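Local coordinates for protein BIM1 (Saccharomyces cerevisiae, PDB 2QJX) that is an EB1 (MAPRE) family protein that binds microtubules and their plus ends, represented here by its calponin-homology domain, at residues Leu22-Tyr27 with Ala122-Arg127; Tyr39-Asp44 with Val55-Thr60; Gly48-Asn53 with Gln73-Arg78; Thr67-Leu72 with Asp88-Cys93. All coordinates share one frame; numbering follows the deposited sequence.

Interaction 1. Residues Leu22-Tyr27 with Ala122-Arg127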
# COMPACT_ATOMS: atom_id res chain seq x y z
N LEU A 22 2.28 -0.00 -11.49
CA LEU A 22 1.22 -0.85 -10.96
C LEU A 22 -0.03 -0.08 -10.56
O LEU A 22 -1.14 -0.46 -10.92
CB LEU A 22 1.72 -1.63 -9.74
CG LEU A 22 0.71 -2.56 -9.06
CD1 LEU A 22 0.41 -3.75 -9.96
CD2 LEU A 22 1.26 -3.03 -7.73
N LEU A 23 0.15 1.01 -9.82
CA LEU A 23 -0.98 1.79 -9.34
C LEU A 23 -1.18 3.14 -10.01
O LEU A 23 -2.02 3.94 -9.58
CB LEU A 23 -0.86 1.99 -7.83
CG LEU A 23 -0.83 0.70 -7.00
CD1 LEU A 23 -0.74 1.04 -5.52
CD2 LEU A 23 -2.09 -0.12 -7.28
N ASN A 24 -0.44 3.39 -11.08
CA ASN A 24 -0.53 4.68 -11.77
C ASN A 24 -0.31 5.82 -10.78
O ASN A 24 -1.15 6.72 -10.64
CB ASN A 24 -1.88 4.86 -12.45
CG ASN A 24 -2.00 6.21 -13.13
OD1 ASN A 24 -1.12 6.62 -13.88
ND2 ASN A 24 -3.10 6.92 -12.86
N LEU A 25 0.82 5.75 -10.08
CA LEU A 25 1.19 6.76 -9.11
C LEU A 25 2.41 7.51 -9.65
O LEU A 25 2.97 7.13 -10.68
CB LEU A 25 1.53 6.12 -7.76
CG LEU A 25 0.38 5.41 -7.05
CD1 LEU A 25 0.86 4.80 -5.74
CD2 LEU A 25 -0.74 6.42 -6.79
N ASN A 26 2.79 8.58 -8.96
CA ASN A 26 3.94 9.37 -9.37
C ASN A 26 4.82 9.65 -8.17
O ASN A 26 5.23 10.80 -7.93
CB ASN A 26 3.46 10.68 -10.01
CG ASN A 26 4.59 11.45 -10.68
OD1 ASN A 26 5.51 10.85 -11.24
ND2 ASN A 26 4.51 12.78 -10.64
N TYR A 27 5.12 8.61 -7.40
CA TYR A 27 5.97 8.75 -6.22
C TYR A 27 7.42 8.96 -6.65
O TYR A 27 7.87 8.38 -7.63
CB TYR A 27 5.88 7.50 -5.34
CG TYR A 27 4.62 7.37 -4.50
CD1 TYR A 27 3.49 8.16 -4.74
CD2 TYR A 27 4.54 6.42 -3.48
CE1 TYR A 27 2.32 8.01 -3.97
CE2 TYR A 27 3.38 6.25 -2.72
CZ TYR A 27 2.28 7.05 -2.97
OH TYR A 27 1.14 6.87 -2.21
N ALA A 122 -9.91 3.50 -11.27
CA ALA A 122 -11.33 3.32 -10.99
C ALA A 122 -11.57 2.89 -9.55
O ALA A 122 -12.53 3.33 -8.91
CB ALA A 122 -11.93 2.29 -11.95
N ARG A 123 -10.70 2.03 -9.02
CA ARG A 123 -10.86 1.57 -7.65
C ARG A 123 -10.71 2.71 -6.64
O ARG A 123 -11.28 2.64 -5.55
CB ARG A 123 -9.86 0.45 -7.32
CG ARG A 123 -10.11 -0.86 -8.06
CD ARG A 123 -11.44 -1.50 -7.65
NE ARG A 123 -11.41 -1.97 -6.27
CZ ARG A 123 -12.46 -2.49 -5.62
NH1 ARG A 123 -13.63 -2.60 -6.23
NH2 ARG A 123 -12.33 -2.90 -4.37
N ARG A 124 -9.97 3.76 -7.02
CA ARG A 124 -9.76 4.94 -6.16
C ARG A 124 -10.74 6.06 -6.50
O ARG A 124 -10.61 7.16 -5.98
CB ARG A 124 -8.38 5.57 -6.36
CG ARG A 124 -7.17 4.72 -6.20
CD ARG A 124 -5.97 5.65 -6.03
NE ARG A 124 -5.45 6.25 -7.26
CZ ARG A 124 -4.53 5.67 -8.04
NH1 ARG A 124 -4.04 4.49 -7.71
NH2 ARG A 124 -4.07 6.30 -9.12
N LYS A 125 -11.69 5.79 -7.39
CA LYS A 125 -12.64 6.81 -7.84
C LYS A 125 -11.86 7.99 -8.43
O LYS A 125 -12.21 9.16 -8.26
CB LYS A 125 -13.56 7.25 -6.70
CG LYS A 125 -14.47 6.11 -6.25
CD LYS A 125 -15.81 6.58 -5.72
CE LYS A 125 -15.69 7.32 -4.40
NZ LYS A 125 -17.04 7.50 -3.79
N TYR A 126 -10.79 7.64 -9.13
CA TYR A 126 -9.92 8.58 -9.82
C TYR A 126 -9.20 9.61 -8.98
O TYR A 126 -8.96 10.74 -9.42
CB TYR A 126 -10.68 9.24 -10.97
CG TYR A 126 -11.23 8.19 -11.90
CD1 TYR A 126 -12.48 7.61 -11.66
CD2 TYR A 126 -10.47 7.69 -12.96
CE1 TYR A 126 -12.94 6.55 -12.43
CE2 TYR A 126 -10.92 6.63 -13.73
CZ TYR A 126 -12.16 6.06 -13.46
OH TYR A 126 -12.60 4.99 -14.21
N ARG A 127 -8.86 9.22 -7.76
CA ARG A 127 -8.10 10.06 -6.85
C ARG A 127 -6.64 9.66 -7.10
O ARG A 127 -5.79 9.88 -6.21
CB ARG A 127 -8.48 9.77 -5.39
CG ARG A 127 -9.86 10.28 -4.95
CD ARG A 127 -10.15 9.83 -3.51
NE ARG A 127 -10.41 8.39 -3.44
CZ ARG A 127 -10.28 7.64 -2.35
NH1 ARG A 127 -9.88 8.19 -1.20
NH2 ARG A 127 -10.57 6.34 -2.39
OXT ARG A 127 -6.37 9.11 -8.19
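In this calponin-homology fragment the C-terminal tail packs against the end of helix 12-23: Arg-124, the first residue beyond helix 120-123, brings its guanidinium group to the carbonyls of Leu-23 and Asn-24, where helix 12-23 gives way to a loop. It illustrates how one arginine can grip a carbonyl at a helix end with two nitrogens. The Arg-124 chain bends at chi3 to bring them there, NH1 of Arg-124 lying 2.8 Å from Leu-23 O and NH2 of Arg-124 3.2 Å from the same oxygen, which sits in the guanidinium plane. The NH1 bond is the straighter (158°). From NH2 a weak third bond reaches Asn-24 O at 3.3 Å, obliquely to that plane. Over one face lies the methyl CD2 of Leu-25, 3.9 Å from Arg-124 NH1. The Asn-24 amide is turned only 20° from the guanidinium plane, but its ND2 bonds to Asp-121.

A Schellman motif with Lys-125 as its C-prime residue ends helix 120-123, and the chain end lies back against Arg-124, whose NH1 is also shared with Gln-41. The terminal carboxylate is a product of the truncated fragment, since the natural chain continues. Two side-chain bonds join Arg-127 to Arg-124: NE of Arg-127 donates to Arg-124 O at 2.8 Å, and in the guanidinium plane NE of Arg-124 makes a nearly straight salt bridge (174°) to OXT of Arg-127 at 3.1 Å.

Interaction 2. Residues Tyr39-Asp44 with Val55-Thr60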
# COMPACT_ATOMS: atom_id res chain seq x y z
N TYR A 39 0.06 1.01 0.21
CA TYR A 39 0.07 -0.34 0.79
C TYR A 39 -1.34 -0.93 0.74
O TYR A 39 -1.53 -2.09 0.36
CB TYR A 39 0.55 -0.30 2.24
CG TYR A 39 1.98 0.16 2.42
CD1 TYR A 39 2.41 0.71 3.62
CD2 TYR A 39 2.91 0.04 1.38
CE1 TYR A 39 3.73 1.13 3.79
CE2 TYR A 39 4.23 0.46 1.54
CZ TYR A 39 4.63 1.01 2.75
OH TYR A 39 5.93 1.45 2.90
N CYS A 40 -2.32 -0.12 1.13
CA CYS A 40 -3.71 -0.57 1.11
C CYS A 40 -4.12 -0.98 -0.30
O CYS A 40 -4.73 -2.03 -0.48
CB CYS A 40 -4.65 0.55 1.57
SG CYS A 40 -4.69 0.82 3.35
N GLN A 41 -3.82 -0.15 -1.29
CA GLN A 41 -4.22 -0.48 -2.64
C GLN A 41 -3.48 -1.66 -3.25
O GLN A 41 -4.01 -2.34 -4.12
CB GLN A 41 -4.13 0.73 -3.58
CG GLN A 41 -4.68 0.40 -4.96
CD GLN A 41 -5.18 1.59 -5.73
OE1 GLN A 41 -4.58 2.67 -5.68
NE2 GLN A 41 -6.27 1.41 -6.46
N ILE A 42 -2.25 -1.91 -2.81
CA ILE A 42 -1.55 -3.08 -3.33
C ILE A 42 -2.36 -4.28 -2.85
O ILE A 42 -2.60 -5.23 -3.61
CB ILE A 42 -0.11 -3.19 -2.79
CG1 ILE A 42 0.76 -2.10 -3.40
CG2 ILE A 42 0.47 -4.56 -3.13
CD1 ILE A 42 2.20 -2.15 -2.94
N MSE A 43 -2.79 -4.25 -1.60
CA MSE A 43 -3.59 -5.34 -1.06
C MSE A 43 -4.94 -5.42 -1.78
O MSE A 43 -5.49 -6.50 -1.96
CB MSE A 43 -3.79 -5.17 0.44
CG MSE A 43 -2.50 -5.31 1.26
SE MSE A 43 -1.62 -7.03 1.09
CE MSE A 43 -2.53 -7.99 2.50
N ASP A 44 -5.47 -4.27 -2.21
CA ASP A 44 -6.74 -4.29 -2.93
C ASP A 44 -6.57 -4.96 -4.29
O ASP A 44 -7.44 -5.70 -4.74
CB ASP A 44 -7.30 -2.87 -3.13
CG ASP A 44 -8.73 -2.86 -3.67
OD1 ASP A 44 -9.60 -3.48 -3.03
OD2 ASP A 44 -8.99 -2.24 -4.73
N VAL A 55 -10.01 4.91 2.32
CA VAL A 55 -8.57 5.03 2.38
C VAL A 55 -8.27 6.47 1.99
O VAL A 55 -8.77 6.95 0.96
CB VAL A 55 -7.88 4.08 1.38
CG1 VAL A 55 -6.38 4.37 1.31
CG2 VAL A 55 -8.12 2.64 1.79
N LYS A 56 -7.50 7.18 2.80
CA LYS A 56 -7.14 8.56 2.51
C LYS A 56 -5.95 8.46 1.57
O LYS A 56 -4.79 8.50 1.99
CB LYS A 56 -6.76 9.30 3.79
CG LYS A 56 -7.86 9.32 4.84
CD LYS A 56 -9.13 9.94 4.29
CE LYS A 56 -10.31 9.75 5.22
NZ LYS A 56 -11.59 10.19 4.59
N PHE A 57 -6.26 8.32 0.28
CA PHE A 57 -5.22 8.15 -0.72
C PHE A 57 -4.24 9.29 -0.88
O PHE A 57 -3.03 9.05 -1.01
CB PHE A 57 -5.85 7.83 -2.08
CG PHE A 57 -4.99 6.93 -2.90
CD1 PHE A 57 -4.90 5.58 -2.61
CD2 PHE A 57 -4.19 7.46 -3.91
CE1 PHE A 57 -4.02 4.75 -3.29
CE2 PHE A 57 -3.31 6.64 -4.61
CZ PHE A 57 -3.22 5.28 -4.29
N ASN A 58 -4.73 10.52 -0.86
CA ASN A 58 -3.88 11.68 -1.00
C ASN A 58 -3.82 12.44 0.32
O ASN A 58 -4.13 13.63 0.37
CB ASN A 58 -4.40 12.57 -2.14
CG ASN A 58 -4.37 11.86 -3.48
OD1 ASN A 58 -3.30 11.58 -4.02
ND2 ASN A 58 -5.55 11.55 -4.02
N ALA A 59 -3.43 11.74 1.37
CA ALA A 59 -3.35 12.30 2.72
C ALA A 59 -2.06 13.09 2.98
O ALA A 59 -1.02 12.81 2.39
CB ALA A 59 -3.49 11.19 3.75
N THR A 60 -2.16 14.06 3.89
CA THR A 60 -1.03 14.90 4.27
C THR A 60 -0.88 14.97 5.80
O THR A 60 0.19 15.30 6.30
CB THR A 60 -1.20 16.34 3.69
OG1 THR A 60 -0.72 16.36 2.34
CG2 THR A 60 -0.43 17.36 4.51
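Cys-40 opens the contact from helix 37-47, its side chain directed at the loop 55-60, where CB of Cys-40 lies 4.1 Å from the methyl CG2 of Val-55. SG of Cys-40 is almost as near the same methyl, at 4.2 Å, so one branch of the valine packs against both atoms of the cysteine side chain. One residue further on, Gln-41 turns to Phe-57. With CG anti to the backbone N (chi1 -175°) and an extended chain, its side chain crosses that of Phe-57 at about a right angle, amide and ring planes 80° apart. OE1 of Gln-41 approaches the ring obliquely, 3.2 Å from CE1 of Phe-57 and 3.3 Å from CZ of Phe-57, while CB of Gln-41 rests 4.0 Å from that CE1. Within the calponin-homology fold this is buried packing between a core helix and the irregular connection that leads to helix 62-78. An inverse gamma turn centred on Lys-56 separates the two loop residues that touch the helix. The amide of Gln-41 has its polar partners elsewhere: OE1 accepts from Arg-124, and NE2 bonds to Tyr-118 OH and Pro-120 O, so the group is gripped at both ends and its rotation is fixed.

Interaction 3. Residues Gly48-Asn53 with Gln73-Arg78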
# COMPACT_ATOMS: atom_id res chain seq x y z
N GLY A 48 -9.05 -7.36 -3.48
CA GLY A 48 -10.20 -6.62 -3.96
C GLY A 48 -11.35 -6.39 -2.99
O GLY A 48 -12.47 -6.14 -3.43
N ASP A 49 -11.09 -6.46 -1.69
CA ASP A 49 -12.16 -6.24 -0.72
C ASP A 49 -11.82 -5.14 0.29
O ASP A 49 -12.39 -5.08 1.37
CB ASP A 49 -12.52 -7.55 0.01
CG ASP A 49 -11.42 -8.04 0.93
OD1 ASP A 49 -10.30 -7.48 0.91
OD2 ASP A 49 -11.68 -9.00 1.69
N LEU A 50 -10.88 -4.27 -0.09
CA LEU A 50 -10.47 -3.16 0.75
C LEU A 50 -11.47 -2.02 0.60
O LEU A 50 -12.04 -1.81 -0.48
CB LEU A 50 -9.09 -2.65 0.32
CG LEU A 50 -7.82 -3.40 0.74
CD1 LEU A 50 -7.55 -3.09 2.21
CD2 LEU A 50 -7.96 -4.90 0.50
N PRO A 51 -11.73 -1.27 1.69
CA PRO A 51 -12.67 -0.15 1.67
C PRO A 51 -11.95 1.06 1.07
O PRO A 51 -11.63 2.03 1.77
CB PRO A 51 -13.01 0.03 3.13
CG PRO A 51 -11.73 -0.35 3.82
CD PRO A 51 -11.31 -1.59 3.07
N MSE A 52 -11.68 0.99 -0.23
CA MSE A 52 -10.96 2.04 -0.92
C MSE A 52 -11.52 3.45 -0.74
O MSE A 52 -10.75 4.40 -0.64
CB MSE A 52 -10.84 1.70 -2.41
CG MSE A 52 -9.93 0.50 -2.70
SE MSE A 52 -8.10 0.69 -2.04
CE MSE A 52 -7.55 2.17 -3.17
N ASN A 53 -12.84 3.58 -0.70
CA ASN A 53 -13.44 4.90 -0.53
C ASN A 53 -13.02 5.54 0.78
O ASN A 53 -13.04 6.76 0.92
CB ASN A 53 -14.97 4.83 -0.54
CG ASN A 53 -15.53 4.32 -1.85
OD1 ASN A 53 -14.88 4.34 -2.88
ND2 ASN A 53 -16.78 3.87 -1.80
N GLN A 73 -4.20 -3.08 8.48
CA GLN A 73 -4.13 -4.11 9.51
C GLN A 73 -5.37 -4.99 9.49
O GLN A 73 -5.27 -6.21 9.68
CB GLN A 73 -3.95 -3.47 10.89
CG GLN A 73 -2.50 -3.09 11.18
CD GLN A 73 -2.33 -2.34 12.48
OE1 GLN A 73 -1.42 -2.63 13.26
NE2 GLN A 73 -3.20 -1.37 12.73
N SER A 74 -6.53 -4.39 9.27
CA SER A 74 -7.78 -5.14 9.21
C SER A 74 -7.78 -6.11 8.05
O SER A 74 -8.32 -7.21 8.15
CB SER A 74 -8.97 -4.18 9.09
OG SER A 74 -9.17 -3.51 10.32
N CYS A 75 -7.17 -5.70 6.94
CA CYS A 75 -7.07 -6.57 5.77
C CYS A 75 -6.21 -7.78 6.12
O CYS A 75 -6.58 -8.92 5.81
CB CYS A 75 -6.44 -5.81 4.60
SG CYS A 75 -6.16 -6.81 3.13
N PHE A 76 -5.06 -7.55 6.75
CA PHE A 76 -4.19 -8.66 7.13
C PHE A 76 -4.92 -9.64 8.05
O PHE A 76 -4.81 -10.86 7.88
CB PHE A 76 -2.93 -8.14 7.86
CG PHE A 76 -1.84 -7.67 6.94
CD1 PHE A 76 -0.54 -8.13 7.10
CD2 PHE A 76 -2.10 -6.74 5.94
CE1 PHE A 76 0.50 -7.67 6.28
CE2 PHE A 76 -1.07 -6.27 5.11
CZ PHE A 76 0.23 -6.74 5.29
N SER A 77 -5.64 -9.10 9.02
CA SER A 77 -6.39 -9.92 9.97
C SER A 77 -7.50 -10.70 9.28
O SER A 77 -7.65 -11.91 9.49
CB SER A 77 -6.97 -9.03 11.07
OG SER A 77 -7.79 -9.77 11.95
N ARG A 78 -8.28 -10.01 8.45
CA ARG A 78 -9.39 -10.64 7.74
C ARG A 78 -8.93 -11.84 6.90
O ARG A 78 -9.59 -12.88 6.89
CB ARG A 78 -10.09 -9.61 6.85
CG ARG A 78 -11.22 -10.18 5.99
CD ARG A 78 -12.07 -9.08 5.31
NE ARG A 78 -11.33 -8.24 4.37
CZ ARG A 78 -10.77 -7.07 4.69
NH1 ARG A 78 -10.87 -6.60 5.93
NH2 ARG A 78 -10.12 -6.37 3.77
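Backbones come closest where Leu-50 faces Cys-75, their CA atoms 7.0 Å apart, as the loop that follows helix 37-47 runs past the last turns of helix 62-78. This loop-on-helix join in the calponin-homology fold is a compact example of an ion pair set beside an apolar contact. The buried part is Leu-50 against Cys-75: CD2 of Leu-50 meets SG of Cys-75 at 3.7 Å, and CD1 of Leu-50 meets CB of Cys-75 at 3.8 Å, so the sulfur-bearing side chain touches both branches of the leucine. An inverse gamma turn centred on Pro-51 follows directly.

Nearer the surface, Asp-49 and Arg-78 approach from opposite directions and form a salt bridge. Arg-78 grips side-on, giving one nitrogen to each carboxylate oxygen. Its chain is extended as far as CD, then bends at chi3 (62°), which swings the NE side of the guanidinium onto the aspartate. The oxygens lie close to the guanidinium plane, yet the carboxylate is turned 67° from it, and both of its oxygens are met from above their own plane. OD1 of Asp-49 also bonds to His-79 NE2, a second partner that would steady the carboxylate. The shorter of the two bonds joins NE of Arg-78 to OD2 of Asp-49 at 2.8 Å; NH2 of Arg-78 reaches OD1 of Asp-49 at 3.1 Å.

Interaction 4. Residues Thr67-Leu72 with Asp88-Cys93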
# COMPACT_ATOMS: atom_id res chain seq x y z
N THR A 67 -5.51 5.99 9.85
CA THR A 67 -6.70 5.34 9.33
C THR A 67 -6.32 4.34 8.24
O THR A 67 -6.87 3.24 8.17
CB THR A 67 -7.69 6.37 8.74
OG1 THR A 67 -8.30 7.10 9.81
CG2 THR A 67 -8.78 5.67 7.93
N ASN A 68 -5.37 4.73 7.39
CA ASN A 68 -4.94 3.84 6.33
C ASN A 68 -4.32 2.58 6.92
O ASN A 68 -4.58 1.47 6.46
CB ASN A 68 -3.93 4.53 5.42
CG ASN A 68 -4.53 5.70 4.68
OD1 ASN A 68 -5.75 5.78 4.53
ND2 ASN A 68 -3.69 6.60 4.20
N TYR A 69 -3.51 2.75 7.95
CA TYR A 69 -2.88 1.60 8.58
C TYR A 69 -3.87 0.70 9.31
O TYR A 69 -3.68 -0.51 9.36
CB TYR A 69 -1.75 2.06 9.51
CG TYR A 69 -0.51 2.42 8.74
CD1 TYR A 69 -0.11 3.75 8.58
CD2 TYR A 69 0.25 1.43 8.12
CE1 TYR A 69 1.00 4.08 7.81
CE2 TYR A 69 1.36 1.75 7.35
CZ TYR A 69 1.73 3.07 7.20
OH TYR A 69 2.82 3.38 6.41
N LYS A 70 -4.93 1.27 9.87
CA LYS A 70 -5.91 0.43 10.54
C LYS A 70 -6.66 -0.38 9.49
O LYS A 70 -7.03 -1.53 9.73
CB LYS A 70 -6.85 1.30 11.39
CG LYS A 70 -6.12 1.85 12.62
CD LYS A 70 -7.01 2.63 13.57
CE LYS A 70 -6.21 3.03 14.81
NZ LYS A 70 -6.95 3.95 15.71
N ILE A 71 -6.86 0.21 8.32
CA ILE A 71 -7.53 -0.47 7.22
C ILE A 71 -6.60 -1.59 6.73
O ILE A 71 -7.06 -2.70 6.44
CB ILE A 71 -7.83 0.50 6.05
CG1 ILE A 71 -9.00 1.42 6.43
CG2 ILE A 71 -8.16 -0.29 4.77
CD1 ILE A 71 -9.22 2.59 5.47
N LEU A 72 -5.30 -1.29 6.64
CA LEU A 72 -4.32 -2.28 6.19
C LEU A 72 -4.25 -3.43 7.20
O LEU A 72 -4.24 -4.60 6.83
CB LEU A 72 -2.94 -1.64 6.05
CG LEU A 72 -1.84 -2.53 5.46
CD1 LEU A 72 -2.13 -2.78 3.99
CD2 LEU A 72 -0.47 -1.86 5.61
N ASP A 88 3.92 2.12 13.83
CA ASP A 88 4.75 3.12 14.49
C ASP A 88 6.04 3.45 13.74
O ASP A 88 6.49 4.59 13.75
CB ASP A 88 5.06 2.65 15.92
CG ASP A 88 5.13 1.14 16.03
OD1 ASP A 88 6.08 0.53 15.48
OD2 ASP A 88 4.22 0.54 16.65
N LYS A 89 6.61 2.45 13.07
CA LYS A 89 7.84 2.65 12.31
C LYS A 89 7.59 3.21 10.91
O LYS A 89 8.30 4.10 10.45
CB LYS A 89 8.61 1.32 12.18
CG LYS A 89 9.53 0.99 13.34
CD LYS A 89 8.78 0.64 14.61
CE LYS A 89 9.74 0.25 15.72
NZ LYS A 89 9.02 -0.17 16.96
N LEU A 90 6.57 2.69 10.25
CA LEU A 90 6.22 3.09 8.89
C LEU A 90 5.58 4.47 8.75
O LEU A 90 5.89 5.23 7.83
CB LEU A 90 5.27 2.05 8.28
CG LEU A 90 5.81 0.62 8.16
CD1 LEU A 90 4.66 -0.32 7.85
CD2 LEU A 90 6.86 0.57 7.06
N ILE A 91 4.67 4.78 9.67
CA ILE A 91 3.94 6.04 9.65
C ILE A 91 4.81 7.29 9.75
O ILE A 91 4.37 8.38 9.42
CB ILE A 91 2.87 6.04 10.76
CG1 ILE A 91 1.78 7.07 10.44
CG2 ILE A 91 3.52 6.32 12.11
CD1 ILE A 91 0.55 6.91 11.32
N ARG A 92 6.05 7.13 10.20
CA ARG A 92 6.95 8.27 10.31
C ARG A 92 7.60 8.58 8.97
O ARG A 92 8.41 9.50 8.86
CB ARG A 92 8.02 8.03 11.38
CG ARG A 92 7.51 8.21 12.81
CD ARG A 92 8.66 8.30 13.80
NE ARG A 92 8.22 8.67 15.14
CZ ARG A 92 9.03 8.86 16.17
NH1 ARG A 92 10.34 8.71 16.02
NH2 ARG A 92 8.54 9.20 17.36
N CYS A 93 7.25 7.79 7.96
CA CYS A 93 7.77 7.96 6.62
C CYS A 93 9.28 7.82 6.53
O CYS A 93 9.93 8.48 5.71
CB CYS A 93 7.35 9.33 6.06
SG CYS A 93 5.56 9.56 5.95
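Tyr-69 and the pair Leu-90 and Ile-91 form the packed heart of this join in the calponin-homology fold, between helix 62-78 and the short helix 87-90 with the turn that follows it. It shows how a single aromatic side chain can bridge two helical elements without any hydrogen bond passing directly from one to the other. With CG of Tyr-69 anti to the carbonyl carbon (chi1 -78°), the ring reaches across to the short helix and meets Leu-90 and Ile-91 along its far half. OH of Tyr-69 lies 3.4 Å from CB of Leu-90, and CE2 of Tyr-69 is 3.9 Å from the methyl CD1 of Leu-90, with the two side chains crossing at about a right angle. On the other flank of the ring, CE1 of Tyr-69 is 4.0 Å from CB of Ile-91, an oblique approach. The buried hydroxyl is satisfied by the carbonyl of Gly-34, which ties the tyrosine to the loop before helix 37-47.

The outer side of the short helix and its following turn is looser. Asp-88 and Lys-89 lie exposed to solvent, joined to each other by a weak salt bridge, and the side chain of Arg-92 sets off away from helix 62-78. A type I beta turn from Leu-90 to Cys-93 carries the chain from the packed residues through Arg-92. The carbonyl of its first residue, Leu-90 O, accepts both from Asn-98 ND2 and from Cys-93 N, the latter at 2.9 Å.

From the N terminus, the chain first opens interaction 1 at the end of helix 12-23; residues 122-127 close it, and interactions 2, 3 and 4 all fall within the loop it spans. Interaction 2 opens on helix 37-47, and interaction 3 opens at 48-53 before 55-60 closes interaction 2, so these two cross. Interaction 4 opens on helix 62-78 before interaction 3 closes there, and itself closes at 88-93, a second crossing; interactions 2 and 4 stand in series. Arg-127 joins interaction 1 to Val-55 and Met-52, Asp-44 meets Leu-50, and interaction 4 touches Lys-56 through Asn-68 and Pro-51 through Ile-71. Interactions 1 and 4 lie on opposite sides of the chain's centre, their centres about 19 Å apart.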